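Local coordinates for protein cyclohexadienyl dehydratase (Synthetic construct, PDB 5JOS) that probably catalyses the dehydration of prephenate and arogenate in phenylalanine biosynthesis, on a scaffold shared with periplasmic solute-binding proteins, at residues V134-P140 against K156-N162. Sequence-based numbering, arbitrary orientation.
Sequences VRVAVNP and KITVYEN. With BEZ (benzoic acid), chain C.
Past the last strand pair the contact ends in a side-chain hydrogen bond: N139 (chi1 p) donates from ND2 to OD1 of N162 at 2.9 Å, while N139 OD1 accepts from N144 ND2. Y160, at phi/psi -100/-134, ends the regular strand geometry with a modest bend, and its ring (chi1 m) swings back so that CE1 lies 3.6 Å from A137 CB. Upstream, strands 135-138 and 156-159 run parallel, axes 4.7 Å apart and 27° off alignment, pairing R135-K156, V136-I157, A137-T158 and V138-V159. The ladder comprises K156 N to V134 O (3.0 Å), V136 N to K156 O (2.8 Å), T158 N to V136 O (2.8 Å), V138 N to T158 O (3.1 Å) and Y160 N to V138 O (2.8 Å). V136, V138, I157 and V159 share one face, where V138 CG2 sits 4.3 Å from both I157 CG2 and V159 CG2; helix 143-151 packs on this face. Connected through that helix, with 156-159 at the sheet edge, the strands form a classic beta-alpha-beta unit of the periplasmic-binding-protein fold.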
loop_
_atom_site.group_PDB
_atom_site.type_symbol
_atom_site.label_atom_id
_atom_site.label_comp_id
_atom_site.label_asym_id
_atom_site.label_seq_id
_atom_site.Cartn_x
_atom_site.Cartn_y
_atom_site.Cartn_z
ATOM N N VAL A 134 -26.490 3.663 -11.567
ATOM C CA VAL A 134 -25.465 3.962 -10.528
ATOM C C VAL A 134 -25.035 5.410 -10.714
ATOM O O VAL A 134 -24.638 5.778 -11.813
ATOM C CB VAL A 134 -24.269 2.988 -10.609
ATOM C CG1 VAL A 134 -23.220 3.368 -9.548
ATOM C CG2 VAL A 134 -24.759 1.540 -10.430
ATOM N N ARG A 135 -25.157 6.232 -9.658
ATOM C CA ARG A 135 -24.737 7.618 -9.724
ATOM C C ARG A 135 -23.284 7.770 -9.262
ATOM O O ARG A 135 -22.946 7.600 -8.063
ATOM C CB ARG A 135 -25.689 8.536 -8.932
ATOM C CG ARG A 135 -27.084 8.637 -9.564
ATOM C CD ARG A 135 -28.110 9.180 -8.569
ATOM N NE ARG A 135 -27.982 8.390 -7.329
ATOM C CZ ARG A 135 -28.495 8.703 -6.133
ATOM N NH1 ARG A 135 -29.210 9.793 -5.975
ATOM N NH2 ARG A 135 -28.292 7.921 -5.079
ATOM N N VAL A 136 -22.434 8.079 -10.234
ATOM C CA VAL A 136 -21.028 8.207 -10.048
ATOM C C VAL A 136 -20.617 9.626 -9.951
ATOM O O VAL A 136 -21.054 10.449 -10.735
ATOM C CB VAL A 136 -20.272 7.587 -11.227
ATOM C CG1 VAL A 136 -18.778 7.849 -11.145
ATOM C CG2 VAL A 136 -20.475 6.086 -11.208
ATOM N N ALA A 137 -19.809 9.889 -8.936
ATOM C CA ALA A 137 -19.393 11.253 -8.615
ATOM C C ALA A 137 -17.936 11.428 -8.794
ATOM O O ALA A 137 -17.173 10.620 -8.298
ATOM C CB ALA A 137 -19.756 11.616 -7.196
ATOM N N VAL A 138 -17.534 12.478 -9.529
ATOM C CA VAL A 138 -16.129 12.756 -9.645
ATOM C C VAL A 138 -15.894 14.255 -9.662
ATOM O O VAL A 138 -16.806 15.044 -10.004
ATOM C CB VAL A 138 -15.535 12.194 -10.930
ATOM C CG1 VAL A 138 -15.694 10.693 -11.005
ATOM C CG2 VAL A 138 -16.196 12.848 -12.121
ATOM N N ASN A 139 -14.654 14.653 -9.356
ATOM C CA ASN A 139 -14.224 16.027 -9.586
ATOM C C ASN A 139 -13.803 16.192 -11.029
ATOM O O ASN A 139 -13.474 15.227 -11.687
ATOM C CB ASN A 139 -13.074 16.409 -8.641
ATOM C CG ASN A 139 -11.869 15.488 -8.805
ATOM O OD1 ASN A 139 -11.987 14.262 -8.762
ATOM N ND2 ASN A 139 -10.759 16.056 -9.082
ATOM N N PRO A 140 -13.764 17.435 -11.530
ATOM C CA PRO A 140 -13.418 17.642 -12.890
ATOM C C PRO A 140 -11.943 17.577 -13.153
ATOM O O PRO A 140 -11.129 18.026 -12.355
ATOM C CB PRO A 140 -13.840 19.109 -13.184
ATOM C CG PRO A 140 -14.257 19.677 -11.882
ATOM C CD PRO A 140 -13.946 18.700 -10.800
ATOM N N LYS A 156 -24.264 6.894 -14.570
ATOM C CA LYS A 156 -24.618 8.267 -14.641
ATOM C C LYS A 156 -23.561 9.070 -13.865
ATOM O O LYS A 156 -23.546 9.129 -12.620
ATOM C CB LYS A 156 -25.974 8.439 -13.982
ATOM C CG LYS A 156 -26.590 9.812 -14.192
ATOM C CD LYS A 156 -28.016 9.922 -13.603
ATOM C CE LYS A 156 -28.984 8.787 -13.999
ATOM N NZ LYS A 156 -29.107 7.748 -12.926
ATOM N N ILE A 157 -22.717 9.719 -14.608
ATOM C CA ILE A 157 -21.574 10.363 -14.074
ATOM C C ILE A 157 -21.947 11.831 -13.880
ATOM O O ILE A 157 -22.320 12.449 -14.837
ATOM C CB ILE A 157 -20.465 10.338 -15.117
ATOM C CG1 ILE A 157 -19.991 8.898 -15.301
ATOM C CG2 ILE A 157 -19.304 11.244 -14.683
ATOM C CD1 ILE A 157 -18.870 8.708 -16.302
ATOM N N THR A 158 -21.763 12.367 -12.695
ATOM C CA THR A 158 -21.856 13.816 -12.476
ATOM C C THR A 158 -20.479 14.392 -12.071
ATOM O O THR A 158 -19.805 13.816 -11.219
ATOM C CB THR A 158 -22.808 14.104 -11.333
ATOM O OG1 THR A 158 -24.111 13.598 -11.636
ATOM C CG2 THR A 158 -22.935 15.582 -11.097
ATOM N N VAL A 159 -20.103 15.521 -12.679
ATOM C CA VAL A 159 -18.895 16.239 -12.378
ATOM C C VAL A 159 -19.199 17.336 -11.365
ATOM O O VAL A 159 -20.095 18.151 -11.559
ATOM C CB VAL A 159 -18.333 16.903 -13.639
ATOM C CG1 VAL A 159 -16.999 17.615 -13.377
ATOM C CG2 VAL A 159 -18.052 15.834 -14.657
ATOM N N TYR A 160 -18.453 17.343 -10.276
ATOM C CA TYR A 160 -18.603 18.325 -9.224
ATOM C C TYR A 160 -17.519 19.405 -9.382
ATOM O O TYR A 160 -17.372 20.021 -10.487
ATOM C CB TYR A 160 -18.603 17.638 -7.852
ATOM C CG TYR A 160 -19.833 16.766 -7.660
ATOM C CD1 TYR A 160 -19.939 15.567 -8.330
ATOM C CD2 TYR A 160 -20.868 17.113 -6.810
ATOM C CE1 TYR A 160 -21.070 14.774 -8.214
ATOM C CE2 TYR A 160 -22.005 16.274 -6.632
ATOM C CZ TYR A 160 -22.071 15.114 -7.343
ATOM O OH TYR A 160 -23.148 14.242 -7.253
ATOM N N GLU A 161 -16.872 19.770 -8.279
ATOM C CA GLU A 161 -15.687 20.664 -8.324
ATOM C C GLU A 161 -14.735 20.114 -7.242
ATOM O O GLU A 161 -15.217 19.404 -6.323
ATOM C CB GLU A 161 -16.017 22.103 -8.070
ATOM C CG GLU A 161 -16.817 22.851 -9.149
ATOM C CD GLU A 161 -16.115 23.017 -10.478
ATOM O OE1 GLU A 161 -14.852 22.946 -10.543
ATOM O OE2 GLU A 161 -16.865 23.248 -11.475
ATOM N N ASN A 162 -13.456 20.450 -7.359
ATOM C CA ASN A 162 -12.433 19.822 -6.526
ATOM C C ASN A 162 -12.743 20.161 -5.054
ATOM O O ASN A 162 -12.661 19.301 -4.272
ATOM C CB ASN A 162 -11.025 20.291 -6.833
ATOM C CG ASN A 162 -10.518 19.842 -8.207
ATOM O OD1 ASN A 162 -11.060 18.943 -8.865
ATOM N ND2 ASN A 162 -9.472 20.458 -8.624
HETATM C C BEZ C . -11.083 24.153 -7.019
HETATM O O1 BEZ C . -10.532 23.615 -8.022
HETATM O O2 BEZ C . -12.043 23.669 -6.316
HETATM C C1 BEZ C . -10.525 25.508 -6.700
HETATM C C2 BEZ C . -10.807 26.145 -5.504
HETATM C C3 BEZ C . -10.298 27.404 -5.266
HETATM C C4 BEZ C . -9.531 28.049 -6.214
HETATM C C5 BEZ C . -9.302 27.453 -7.426
HETATM C C6 BEZ C . -9.770 26.173 -7.650
#